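PDB 6Y56: nucleotidyl transferase AbiEii/AbiGii toxin family protein from Mycobacterium tuberculosis, which is a nucleotidyltransferase toxin of a toxin-antitoxin system that probably inhibits growth by inactivating tRNA acceptor stems. Local coordinates for residues Pro132-Ser137 against Asn286-Leu291; Ala162-Cys167 against Glu196-Arg201; Glu169-Tyr174 against Glu224-Ala229; His188-Thr193 against Lys258-Leu263. All coordinates share one frame; numbering follows the deposited sequence.

Contact 1. Residues Pro132-Ser137 against Asn286-Leu291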
loop_
_atom_site.group_PDB
_atom_site.type_symbol
_atom_site.label_atom_id
_atom_site.label_comp_id
_atom_site.label_asym_id
_atom_site.label_seq_id
_atom_site.Cartn_x
_atom_site.Cartn_y
_atom_site.Cartn_z
ATOM N N PRO A 132 -6.178 13.857 1.386
ATOM C CA PRO A 132 -7.054 13.281 0.361
ATOM C C PRO A 132 -6.265 12.765 -0.839
ATOM O O PRO A 132 -5.244 13.334 -1.235
ATOM C CB PRO A 132 -7.954 14.457 -0.037
ATOM C CG PRO A 132 -7.912 15.385 1.151
ATOM C CD PRO A 132 -6.531 15.249 1.713
ATOM N N LEU A 133 -6.755 11.672 -1.417
ATOM C CA LEU A 133 -6.215 11.191 -2.682
ATOM C C LEU A 133 -6.503 12.194 -3.789
ATOM O O LEU A 133 -7.483 12.943 -3.749
ATOM C CB LEU A 133 -6.821 9.843 -3.058
ATOM C CG LEU A 133 -6.376 8.702 -2.147
ATOM C CD1 LEU A 133 -7.091 7.419 -2.508
ATOM C CD2 LEU A 133 -4.861 8.493 -2.202
ATOM N N ALA A 134 -5.633 12.198 -4.788
ATOM C CA ALA A 134 -5.754 13.152 -5.880
ATOM C C ALA A 134 -6.705 12.680 -6.968
ATOM O O ALA A 134 -7.359 13.511 -7.602
ATOM C CB ALA A 134 -4.380 13.419 -6.496
ATOM N N LEU A 135 -6.802 11.373 -7.198
ATOM C CA LEU A 135 -7.549 10.814 -8.312
ATOM C C LEU A 135 -8.731 9.994 -7.814
ATOM O O LEU A 135 -8.681 9.430 -6.719
ATOM C CB LEU A 135 -6.648 9.898 -9.150
ATOM C CG LEU A 135 -5.421 10.547 -9.775
ATOM C CD1 LEU A 135 -4.674 9.524 -10.609
ATOM C CD2 LEU A 135 -5.829 11.740 -10.630
ATOM N N PRO A 136 -9.798 9.885 -8.607
ATOM C CA PRO A 136 -10.922 9.034 -8.208
ATOM C C PRO A 136 -10.475 7.592 -8.052
ATOM O O PRO A 136 -9.612 7.101 -8.779
ATOM C CB PRO A 136 -11.908 9.179 -9.372
ATOM C CG PRO A 136 -11.543 10.473 -10.018
ATOM C CD PRO A 136 -10.060 10.605 -9.866
ATOM N N SER A 137 -11.080 6.908 -7.090
ATOM C CA SER A 137 -10.757 5.507 -6.868
ATOM C C SER A 137 -11.311 4.642 -7.996
ATOM O O SER A 137 -12.184 5.056 -8.773
ATOM C CB SER A 137 -11.371 5.021 -5.556
ATOM O OG SER A 137 -12.764 5.255 -5.516
ATOM N N ASN A 286 -3.783 24.067 -7.042
ATOM C CA ASN A 286 -4.373 24.171 -8.374
ATOM C C ASN A 286 -3.977 22.992 -9.252
ATOM O O ASN A 286 -4.799 22.485 -10.024
ATOM C CB ASN A 286 -3.967 25.487 -9.042
ATOM C CG ASN A 286 -4.734 26.690 -8.498
ATOM O OD1 ASN A 286 -5.759 26.546 -7.840
ATOM N ND2 ASN A 286 -4.231 27.878 -8.782
ATOM N N ALA A 287 -2.720 22.549 -9.156
ATOM C CA ALA A 287 -2.270 21.398 -9.936
ATOM C C ALA A 287 -3.004 20.132 -9.521
ATOM O O ALA A 287 -3.335 19.293 -10.371
ATOM C CB ALA A 287 -0.761 21.215 -9.776
ATOM N N LEU A 288 -3.288 19.986 -8.225
ATOM C CA LEU A 288 -4.113 18.865 -7.790
ATOM C C LEU A 288 -5.553 19.026 -8.268
ATOM O O LEU A 288 -6.191 18.048 -8.677
ATOM C CB LEU A 288 -4.045 18.725 -6.267
ATOM C CG LEU A 288 -2.731 18.172 -5.703
ATOM C CD1 LEU A 288 -2.638 18.492 -4.220
ATOM C CD2 LEU A 288 -2.585 16.669 -5.929
ATOM N N ALA A 289 -6.071 20.257 -8.253
ATOM C CA ALA A 289 -7.457 20.493 -8.654
ATOM C C ALA A 289 -7.695 20.121 -10.114
ATOM O O ALA A 289 -8.748 19.566 -10.452
ATOM C CB ALA A 289 -7.847 21.947 -8.387
ATOM N N VAL A 290 -6.732 20.410 -10.996
ATOM C CA VAL A 290 -6.938 20.071 -12.404
ATOM C C VAL A 290 -7.060 18.561 -12.588
ATOM O O VAL A 290 -7.696 18.096 -13.541
ATOM C CB VAL A 290 -5.863 20.675 -13.331
ATOM C CG1 VAL A 290 -5.587 22.126 -13.011
ATOM C CG2 VAL A 290 -4.595 19.884 -13.269
ATOM N N LEU A 291 -6.468 17.773 -11.684
ATOM C CA LEU A 291 -6.542 16.320 -11.785
ATOM C C LEU A 291 -7.811 15.741 -11.173
ATOM O O LEU A 291 -8.185 14.616 -11.518
ATOM C CB LEU A 291 -5.337 15.678 -11.099
ATOM C CG LEU A 291 -3.956 16.073 -11.596
ATOM C CD1 LEU A 291 -2.906 15.451 -10.698
ATOM C CD2 LEU A 291 -3.755 15.644 -13.043
HETATM O O HOH W 1 -6.506 16.178 -6.891
#

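Contact 2. Residues Ala162-Cys167 against Glu196-Arg201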
loop_
_atom_site.group_PDB
_atom_site.type_symbol
_atom_site.label_atom_id
_atom_site.label_comp_id
_atom_site.label_asym_id
_atom_site.label_seq_id
_atom_site.Cartn_x
_atom_site.Cartn_y
_atom_site.Cartn_z
ATOM N N ALA A 162 -6.201 4.706 -7.514
ATOM C CA ALA A 162 -5.881 4.589 -8.927
ATOM C C ALA A 162 -4.436 4.152 -9.086
ATOM O O ALA A 162 -3.561 4.517 -8.289
ATOM C CB ALA A 162 -6.077 5.934 -9.620
ATOM N N GLU A 163 -4.179 3.367 -10.133
ATOM C CA GLU A 163 -2.859 2.776 -10.301
ATOM C C GLU A 163 -1.766 3.833 -10.463
ATOM O O GLU A 163 -0.669 3.671 -9.924
ATOM C CB GLU A 163 -2.858 1.787 -11.463
ATOM C CG GLU A 163 -1.566 1.022 -11.531
ATOM C CD GLU A 163 -1.609 -0.153 -12.477
ATOM O OE1 GLU A 163 -2.719 -0.647 -12.776
ATOM O OE2 GLU A 163 -0.516 -0.592 -12.895
ATOM N N ALA A 164 -2.036 4.912 -11.201
ATOM C CA ALA A 164 -1.032 5.967 -11.351
ATOM C C ALA A 164 -0.710 6.605 -10.009
ATOM O O ALA A 164 0.444 6.967 -9.741
ATOM C CB ALA A 164 -1.535 7.039 -12.312
ATOM N N GLU A 165 -1.728 6.772 -9.157
ATOM C CA GLU A 165 -1.511 7.361 -7.843
ATOM C C GLU A 165 -0.782 6.394 -6.913
ATOM O O GLU A 165 0.054 6.816 -6.114
ATOM C CB GLU A 165 -2.839 7.832 -7.252
ATOM C CG GLU A 165 -2.681 8.595 -5.954
ATOM C CD GLU A 165 -3.842 9.513 -5.663
ATOM O OE1 GLU A 165 -4.927 9.341 -6.266
ATOM O OE2 GLU A 165 -3.677 10.414 -4.819
ATOM N N ALA A 166 -1.091 5.098 -6.992
ATOM C CA ALA A 166 -0.361 4.127 -6.183
ATOM C C ALA A 166 1.122 4.135 -6.532
ATOM O O ALA A 166 1.985 4.080 -5.642
ATOM C CB ALA A 166 -0.943 2.728 -6.401
ATOM N N CYS A 167 1.436 4.229 -7.826
ATOM C CA CYS A 167 2.829 4.275 -8.241
ATOM C C CYS A 167 3.496 5.556 -7.744
ATOM O O CYS A 167 4.607 5.514 -7.195
ATOM C CB CYS A 167 2.900 4.151 -9.760
ATOM S SG CYS A 167 4.567 3.954 -10.396
ATOM N N GLU A 196 3.065 7.928 -17.847
ATOM C CA GLU A 196 4.289 8.571 -17.367
ATOM C C GLU A 196 4.113 10.021 -16.947
ATOM O O GLU A 196 4.561 10.376 -15.837
ATOM C CB GLU A 196 5.405 8.433 -18.407
ATOM C CG GLU A 196 5.944 7.029 -18.557
ATOM C CD GLU A 196 7.026 6.911 -19.606
ATOM O OE1 GLU A 196 7.398 7.929 -20.224
ATOM O OE2 GLU A 196 7.495 5.780 -19.815
ATOM N N PRO A 197 3.515 10.908 -17.750
ATOM C CA PRO A 197 3.390 12.301 -17.296
ATOM C C PRO A 197 2.547 12.427 -16.041
ATOM O O PRO A 197 2.820 13.279 -15.187
ATOM C CB PRO A 197 2.736 13.006 -18.494
ATOM C CG PRO A 197 3.010 12.113 -19.668
ATOM C CD PRO A 197 2.975 10.728 -19.114
ATOM N N LEU A 198 1.514 11.594 -15.904
ATOM C CA LEU A 198 0.653 11.670 -14.731
ATOM C C LEU A 198 1.356 11.151 -13.481
ATOM O O LEU A 198 1.273 11.782 -12.418
ATOM C CB LEU A 198 -0.628 10.887 -15.010
ATOM C CG LEU A 198 -1.606 10.779 -13.844
ATOM C CD1 LEU A 198 -2.120 12.136 -13.379
ATOM C CD2 LEU A 198 -2.766 9.900 -14.290
ATOM N N VAL A 199 2.066 10.025 -13.598
ATOM C CA VAL A 199 2.826 9.500 -12.466
ATOM C C VAL A 199 3.885 10.504 -12.025
ATOM O O VAL A 199 4.052 10.771 -10.826
ATOM C CB VAL A 199 3.435 8.124 -12.797
ATOM C CG1 VAL A 199 4.445 7.723 -11.719
ATOM C CG2 VAL A 199 2.347 7.080 -12.871
ATOM N N ARG A 200 4.586 11.118 -12.979
ATOM C CA ARG A 200 5.629 12.072 -12.625
ATOM C C ARG A 200 5.043 13.304 -11.949
ATOM O O ARG A 200 5.586 13.788 -10.944
ATOM C CB ARG A 200 6.395 12.461 -13.887
ATOM C CG ARG A 200 7.505 13.484 -13.678
ATOM C CD ARG A 200 8.294 13.737 -14.969
ATOM N NE ARG A 200 7.418 14.173 -16.046
ATOM C CZ ARG A 200 7.337 13.613 -17.248
ATOM N NH1 ARG A 200 8.108 12.592 -17.596
ATOM N NH2 ARG A 200 6.480 14.106 -18.127
ATOM N N ARG A 201 3.940 13.829 -12.490
ATOM C CA ARG A 201 3.276 14.984 -11.894
ATOM C C ARG A 201 2.798 14.670 -10.487
ATOM O O ARG A 201 3.066 15.427 -9.544
ATOM C CB ARG A 201 2.120 15.436 -12.795
ATOM C CG ARG A 201 1.205 16.514 -12.212
ATOM C CD ARG A 201 1.961 17.780 -11.854
ATOM N NE ARG A 201 2.654 18.372 -12.997
ATOM C CZ ARG A 201 2.209 19.417 -13.692
ATOM N NH1 ARG A 201 2.936 19.898 -14.695
ATOM N NH2 ARG A 201 1.050 19.984 -13.384
#

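Contact 3. Residues Glu169-Tyr174 against Glu224-Ala229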
loop_
_atom_site.group_PDB
_atom_site.type_symbol
_atom_site.label_atom_id
_atom_site.label_comp_id
_atom_site.label_asym_id
_atom_site.label_seq_id
_atom_site.Cartn_x
_atom_site.Cartn_y
_atom_site.Cartn_z
ATOM N N GLU A 169 2.687 7.302 -5.100
ATOM C CA GLU A 169 2.893 7.184 -3.661
ATOM C C GLU A 169 4.093 6.300 -3.343
ATOM O O GLU A 169 4.872 6.598 -2.427
ATOM C CB GLU A 169 1.630 6.646 -2.986
ATOM C CG GLU A 169 0.503 7.662 -2.943
ATOM C CD GLU A 169 -0.491 7.425 -1.825
ATOM O OE1 GLU A 169 -0.473 6.341 -1.204
ATOM O OE2 GLU A 169 -1.304 8.333 -1.580
ATOM N N LYS A 170 4.273 5.217 -4.094
ATOM C CA LYS A 170 5.432 4.360 -3.869
ATOM C C LYS A 170 6.719 5.109 -4.149
ATOM O O LYS A 170 7.679 5.025 -3.373
ATOM C CB LYS A 170 5.350 3.121 -4.759
ATOM C CG LYS A 170 4.406 2.042 -4.271
ATOM C CD LYS A 170 5.016 1.282 -3.105
ATOM C CE LYS A 170 3.977 0.391 -2.474
ATOM N NZ LYS A 170 4.603 -0.410 -1.403
ATOM N N LEU A 171 6.745 5.876 -5.236
ATOM C CA LEU A 171 7.928 6.655 -5.569
ATOM C C LEU A 171 8.192 7.748 -4.546
ATOM O O LEU A 171 9.351 8.112 -4.298
ATOM C CB LEU A 171 7.739 7.275 -6.951
ATOM C CG LEU A 171 7.737 6.311 -8.133
ATOM C CD1 LEU A 171 7.202 6.988 -9.395
ATOM C CD2 LEU A 171 9.145 5.752 -8.337
ATOM N N ALA A 172 7.128 8.309 -3.973
ATOM C CA ALA A 172 7.294 9.348 -2.965
ATOM C C ALA A 172 7.952 8.801 -1.708
ATOM O O ALA A 172 8.787 9.472 -1.097
ATOM C CB ALA A 172 5.941 9.987 -2.645
ATOM N N ARG A 173 7.597 7.595 -1.302
ATOM C CA ARG A 173 8.288 7.019 -0.152
ATOM C C ARG A 173 9.694 6.563 -0.516
ATOM O O ARG A 173 10.634 6.760 0.267
ATOM C CB ARG A 173 7.493 5.863 0.427
ATOM C CG ARG A 173 8.216 5.240 1.617
ATOM C CD ARG A 173 7.247 4.577 2.566
ATOM N NE ARG A 173 6.741 3.334 2.005
ATOM C CZ ARG A 173 5.704 2.669 2.495
ATOM N NH1 ARG A 173 5.051 3.145 3.548
ATOM N NH2 ARG A 173 5.314 1.537 1.926
ATOM N N TYR A 174 9.852 5.953 -1.696
ATOM C CA TYR A 174 11.163 5.506 -2.160
ATOM C C TYR A 174 12.160 6.649 -2.167
ATOM O O TYR A 174 13.350 6.443 -1.890
ATOM C CB TYR A 174 10.984 4.940 -3.568
ATOM C CG TYR A 174 12.092 4.080 -4.121
ATOM C CD1 TYR A 174 12.286 2.778 -3.680
ATOM C CD2 TYR A 174 12.893 4.549 -5.148
ATOM C CE1 TYR A 174 13.288 1.983 -4.230
ATOM C CE2 TYR A 174 13.885 3.770 -5.701
ATOM C CZ TYR A 174 14.077 2.498 -5.239
ATOM O OH TYR A 174 15.079 1.736 -5.805
ATOM N N GLU A 224 17.680 12.371 -8.565
ATOM C CA GLU A 224 18.636 11.373 -8.101
ATOM C C GLU A 224 18.214 10.716 -6.797
ATOM O O GLU A 224 18.710 9.632 -6.483
ATOM C CB GLU A 224 20.016 12.003 -7.910
ATOM C CG GLU A 224 20.682 12.446 -9.198
ATOM C CD GLU A 224 20.206 13.807 -9.678
ATOM O OE1 GLU A 224 19.452 14.483 -8.936
ATOM O OE2 GLU A 224 20.585 14.193 -10.808
ATOM N N ASP A 225 17.328 11.353 -6.023
ATOM C CA ASP A 225 16.802 10.705 -4.824
ATOM C C ASP A 225 16.210 9.339 -5.145
ATOM O O ASP A 225 16.237 8.431 -4.307
ATOM C CB ASP A 225 15.707 11.563 -4.178
ATOM C CG ASP A 225 16.188 12.941 -3.741
ATOM O OD1 ASP A 225 17.407 13.197 -3.684
ATOM O OD2 ASP A 225 15.319 13.796 -3.441
ATOM N N VAL A 226 15.661 9.175 -6.344
ATOM C CA VAL A 226 15.101 7.908 -6.791
ATOM C C VAL A 226 16.021 7.198 -7.778
ATOM O O VAL A 226 16.134 5.972 -7.748
ATOM C CB VAL A 226 13.695 8.124 -7.397
ATOM C CG1 VAL A 226 13.208 6.876 -8.116
ATOM C CG2 VAL A 226 12.711 8.545 -6.324
ATOM N N LEU A 227 16.676 7.952 -8.662
ATOM C CA LEU A 227 17.348 7.369 -9.816
ATOM C C LEU A 227 18.830 7.101 -9.614
ATOM O O LEU A 227 19.446 6.498 -10.496
ATOM C CB LEU A 227 17.155 8.246 -11.056
ATOM C CG LEU A 227 15.716 8.334 -11.556
ATOM C CD1 LEU A 227 15.687 9.071 -12.885
ATOM C CD2 LEU A 227 15.102 6.949 -11.685
ATOM N N ALA A 228 19.427 7.530 -8.507
ATOM C CA ALA A 228 20.808 7.147 -8.257
ATOM C C ALA A 228 20.882 5.645 -8.026
ATOM O O ALA A 228 19.957 5.027 -7.490
ATOM C CB ALA A 228 21.363 7.885 -7.040
ATOM N N ALA A 229 21.986 5.048 -8.458
ATOM C CA ALA A 229 22.161 3.618 -8.271
ATOM C C ALA A 229 22.171 3.308 -6.782
ATOM O O ALA A 229 22.879 3.951 -6.002
ATOM C CB ALA A 229 23.468 3.159 -8.917
#

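Contact 4. Residues His188-Thr193 against Lys258-Leu263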
loop_
_atom_site.group_PDB
_atom_site.type_symbol
_atom_site.label_atom_id
_atom_site.label_comp_id
_atom_site.label_asym_id
_atom_site.label_seq_id
_atom_site.Cartn_x
_atom_site.Cartn_y
_atom_site.Cartn_z
ATOM N N HIS A 188 6.998 -4.426 -10.044
ATOM C CA HIS A 188 5.758 -4.791 -10.721
ATOM C C HIS A 188 5.206 -3.632 -11.534
ATOM O O HIS A 188 4.779 -3.832 -12.673
ATOM C CB HIS A 188 4.720 -5.283 -9.715
ATOM C CG HIS A 188 4.803 -6.746 -9.445
ATOM N ND1 HIS A 188 4.371 -7.697 -10.345
ATOM C CD2 HIS A 188 5.276 -7.424 -8.374
ATOM C CE1 HIS A 188 4.577 -8.900 -9.837
ATOM N NE2 HIS A 188 5.122 -8.762 -8.642
ATOM N N PHE A 189 5.194 -2.415 -10.976
ATOM C CA PHE A 189 4.702 -1.285 -11.760
ATOM C C PHE A 189 5.513 -1.140 -13.038
ATOM O O PHE A 189 4.968 -0.809 -14.098
ATOM C CB PHE A 189 4.752 0.020 -10.959
ATOM C CG PHE A 189 3.667 0.163 -9.933
ATOM C CD1 PHE A 189 2.338 0.256 -10.296
ATOM C CD2 PHE A 189 3.990 0.210 -8.594
ATOM C CE1 PHE A 189 1.349 0.383 -9.330
ATOM C CE2 PHE A 189 3.012 0.350 -7.627
ATOM C CZ PHE A 189 1.691 0.431 -7.992
ATOM N N ALA A 190 6.812 -1.435 -12.964
ATOM C CA ALA A 190 7.685 -1.315 -14.124
ATOM C C ALA A 190 7.352 -2.313 -15.219
ATOM O O ALA A 190 7.782 -2.120 -16.363
ATOM C CB ALA A 190 9.140 -1.481 -13.692
ATOM N N SER A 191 6.619 -3.375 -14.899
ATOM C CA SER A 191 6.198 -4.367 -15.881
ATOM C C SER A 191 4.814 -4.088 -16.448
ATOM O O SER A 191 4.351 -4.841 -17.309
ATOM C CB SER A 191 6.217 -5.769 -15.262
ATOM O OG SER A 191 5.100 -5.940 -14.412
ATOM N N ARG A 192 4.146 -3.038 -15.988
ATOM C CA ARG A 192 2.787 -2.710 -16.389
ATOM C C ARG A 192 2.781 -1.394 -17.154
ATOM O O ARG A 192 3.786 -0.681 -17.217
ATOM C CB ARG A 192 1.879 -2.633 -15.154
ATOM C CG ARG A 192 1.759 -3.979 -14.429
ATOM C CD ARG A 192 1.176 -3.853 -13.022
ATOM N NE ARG A 192 -0.185 -3.334 -13.037
ATOM C CZ ARG A 192 -1.272 -4.085 -13.177
ATOM N NH1 ARG A 192 -1.163 -5.401 -13.307
ATOM N NH2 ARG A 192 -2.465 -3.512 -13.188
ATOM N N THR A 193 1.636 -1.085 -17.760
ATOM C CA THR A 193 1.488 0.205 -18.422
ATOM C C THR A 193 1.595 1.314 -17.386
ATOM O O THR A 193 1.010 1.222 -16.307
ATOM C CB THR A 193 0.133 0.274 -19.125
ATOM O OG1 THR A 193 0.138 -0.616 -20.246
ATOM C CG2 THR A 193 -0.140 1.688 -19.617
ATOM N N LYS A 258 15.977 1.802 -14.377
ATOM C CA LYS A 258 15.872 2.023 -15.814
ATOM C C LYS A 258 14.473 2.470 -16.212
ATOM O O LYS A 258 14.310 3.421 -16.987
ATOM C CB LYS A 258 16.232 0.749 -16.566
ATOM C CG LYS A 258 16.215 0.923 -18.065
ATOM C CD LYS A 258 16.627 -0.361 -18.715
ATOM C CE LYS A 258 16.584 -0.187 -20.219
ATOM N NZ LYS A 258 16.981 -1.424 -20.946
ATOM N N ARG A 259 13.448 1.782 -15.711
ATOM C CA ARG A 259 12.094 2.074 -16.165
ATOM C C ARG A 259 11.661 3.479 -15.783
ATOM O O ARG A 259 10.931 4.129 -16.540
ATOM C CB ARG A 259 11.099 1.063 -15.582
ATOM C CG ARG A 259 9.636 1.305 -15.997
ATOM C CD ARG A 259 9.465 1.130 -17.503
ATOM N NE ARG A 259 8.152 1.516 -18.025
ATOM C CZ ARG A 259 7.847 2.743 -18.435
ATOM N NH1 ARG A 259 8.743 3.718 -18.346
ATOM N NH2 ARG A 259 6.642 3.003 -18.932
ATOM N N PHE A 260 12.099 3.961 -14.618
ATOM C CA PHE A 260 11.638 5.241 -14.102
ATOM C C PHE A 260 12.522 6.405 -14.520
ATOM O O PHE A 260 12.408 7.501 -13.957
ATOM C CB PHE A 260 11.398 5.159 -12.595
ATOM C CG PHE A 260 10.160 4.368 -12.253
ATOM C CD1 PHE A 260 8.913 4.963 -12.316
ATOM C CD2 PHE A 260 10.241 3.020 -11.944
ATOM C CE1 PHE A 260 7.761 4.235 -12.044
ATOM C CE2 PHE A 260 9.096 2.289 -11.664
ATOM C CZ PHE A 260 7.858 2.900 -11.718
ATOM N N ALA A 261 13.364 6.197 -15.535
ATOM C CA ALA A 261 14.158 7.286 -16.096
ATOM C C ALA A 261 13.303 8.486 -16.497
ATOM O O ALA A 261 13.775 9.627 -16.430
ATOM C CB ALA A 261 14.946 6.770 -17.307
ATOM N N PHE A 262 12.046 8.255 -16.903
ATOM C CA PHE A 262 11.167 9.346 -17.317
ATOM C C PHE A 262 10.942 10.379 -16.223
ATOM O O PHE A 262 10.531 11.504 -16.526
ATOM C CB PHE A 262 9.815 8.811 -17.832
ATOM C CG PHE A 262 8.938 8.206 -16.756
ATOM C CD1 PHE A 262 8.051 8.991 -16.024
ATOM C CD2 PHE A 262 9.010 6.855 -16.481
ATOM C CE1 PHE A 262 7.259 8.427 -15.039
ATOM C CE2 PHE A 262 8.220 6.285 -15.503
ATOM C CZ PHE A 262 7.341 7.074 -14.772
ATOM N N LEU A 263 11.191 10.027 -14.960
ATOM C CA LEU A 263 11.038 11.008 -13.893
ATOM C C LEU A 263 12.007 12.167 -14.040
ATOM O O LEU A 263 11.777 13.226 -13.452
ATOM C CB LEU A 263 11.227 10.355 -12.522
ATOM C CG LEU A 263 10.193 9.296 -12.152
ATOM C CD1 LEU A 263 10.637 8.627 -10.871
ATOM C CD2 LEU A 263 8.801 9.904 -11.997
#

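Contact 1. Residues Pro132-Ser137 against Asn286-Leu291
Leu135 and Leu291 meet where the loop 132-137 runs past the C-terminal helix 281-292, and the path of the loop leucine shows how a side chain can make a contact that its backbone does not. The CB of Leu135 lies beside the methyl of Ala162. CG takes up a position anti to the carbonyl carbon (chi1 -60°) and divides the chain: CD1 stays toward the Ala162 methyl, and CD2 goes to the helix. There CD2 lies 3.8 Å from the carbonyl O of Leu291 and 4.0 Å from its CB, with the two leucines slanting across one another. One residue earlier in the loop, the methyl of Ala134 points at the helix and is met by CD2 of Leu288 at 3.8 Å. Leu202 of helix 196-212 touches Ala134, Leu135 and Leu291, so the apolar patch has a third wall.

Polar atoms join indirectly. A water donates to Ala134 O at 2.9 Å and to Leu288 O at 2.6 Å, while the amides of Ala134 and Leu135 are taken by the carboxylate of Glu165. No direct hydrogen bond links the segments: two carbonyl oxygens, both acceptors, can be joined through a molecule that offers both its protons.

Contact 2. Residues Ala162-Cys167 against Glu196-Arg201
Ala164 turns its methyl squarely onto helix 196-212, and two branched side chains meet that methyl from directions roughly at right angles to each other. Leu198 brings CD2 to 3.7 Å from Ala164 CB, its CG standing anti to the backbone N (chi1 176°). Val199 comes in nearly crosswise to that, with CG2 at 3.9 Å from the same CB. This valine is the more divided of the two, because its methyls serve different turns of the facing helix. CG2 also rests 3.7 Å from the carbonyl O of Ala164, whereas CG1, on the branch anti to the valine N (chi1 169°), lies 4.0 Å from Cys167 SG. The sulfur points across at the valine from one turn further along. All these touches are van der Waals, and they hold two short helix segments whose axes approach to 8.6 Å and cross at -45°.

Helix 163-174 follows strand 157-160 of the two-stranded antiparallel sheet after a two-residue link. Phe189 of helix 180-189 lies on its Ala166 and Cys167, Phe260 reaches Cys167 too, and Glu165, whose CB points away from 196-201, makes a salt bridge with Lys206 farther along helix 196-212.

Contact 3. Residues Glu169-Tyr174 against Glu224-Ala229
Val226 is the wedge of this contact: its two methyls enter the angle between Leu171 and Tyr174 at the C-terminal end of helix 163-174. The tight part is built almost wholly on it. CG1 lies 3.8 Å from Tyr174 CD2, and the valine and tyrosine side chains cross at about a right angle. Leu171 CD2 also comes to this methyl, at 4.2 Å, from a direction nearly square to that of the ring atom. The second methyl, CG2, comes within 3.9 Å of Leu171 O, a carbonyl that also receives a weak hydrogen bond from Trp203 NE1. Tyr174 carries CG anti to its backbone N (chi1 -164°), which brings the CD2-CE2 edge of the ring to the valine, with CE2 3.8 Å from Val226 O. That oxygen lies at the ring edge, near its plane.

On its other side the contact slackens. The carboxylate of the partly exposed Asp225 keeps clear of 169-174 and is held instead by a salt bridge to Arg175 and a hydrogen bond from Arg222 N. Tyr174 O, only 4.3 Å from Asp225 O, is satisfied by Arg230, which also makes a cation-pi contact with the tyrosine ring. A carbonyl at the slightly positive ring edge and a cation on the ring's pi system would be electrostatically compatible, so the apolar wedge is bordered by complementary polarity rather than by bonds between the segments.

Contact 4. Residues His188-Thr193 against Lys258-Leu263
The type I beta turn Phe189-Arg192, which follows on from helix 180-189, presents Ala190 to Arg259 at the end of helix 249-259. The alanine methyl sits against the aliphatic base of the arginine, with CB 3.6 Å from Arg259 CG and 3.7 Å from Arg259 CB. From there the arginine, whose CG is anti to the backbone N (chi1 179°), bends at its second torsion (chi2 64°) and runs past the turn. Its CD comes within 3.8 Å of Ala190 O, which lies near the guanidinium plane at the edge of that group. No hydrogen bond forms with this oxygen; the charge is directed to Glu196, whose carboxylate makes a salt bridge with NH1.

In the fold the contact joins the chain leaving helix 180-189 to the last turn of helix 249-259, both packed against helix 163-174 through Phe189 and Phe260. The turn is closed by Arg192 N bonding to Phe189 O at 3.0 Å. Just before it, His188 O accepts twice from Ser191, from the backbone N and from OG, the latter at 2.8 Å on a lone pair in the carbonyl plane.

Phe260, one residue beyond Arg259, is buried and completes the contact. Its CZ approaches the CB of Phe189 at 4.3 Å, with that carbon near the plane of the ring and at its edge, while CE2 lies 4.3 Å from Ala190 CB. The ring of Phe189 itself leads away from 258-263, toward Leu54 on helix 50-59 and Glu163.

How the contacts relate
Contacts 2 and 3 share helix 163-174: contact 2 uses its first turns and contact 3 its last, with centres about 13 Å apart. Contact 4 lies about 11 Å from contact 2 and 12 Å from contact 3, centre to centre, and is tied to contact 2 by two salt bridges, one of them Glu163-Arg192. Contact 1 stands at one end, its centre about 11 Å from contact 2 but about 22 Å from contact 4. In sequence its two segments enclose all the others, whereas contacts 2, 3 and 4 interleave. The helical portion is therefore bound into one body by crossing connections, and the C-terminal helix is joined to the loop that follows sheet strand 125-129.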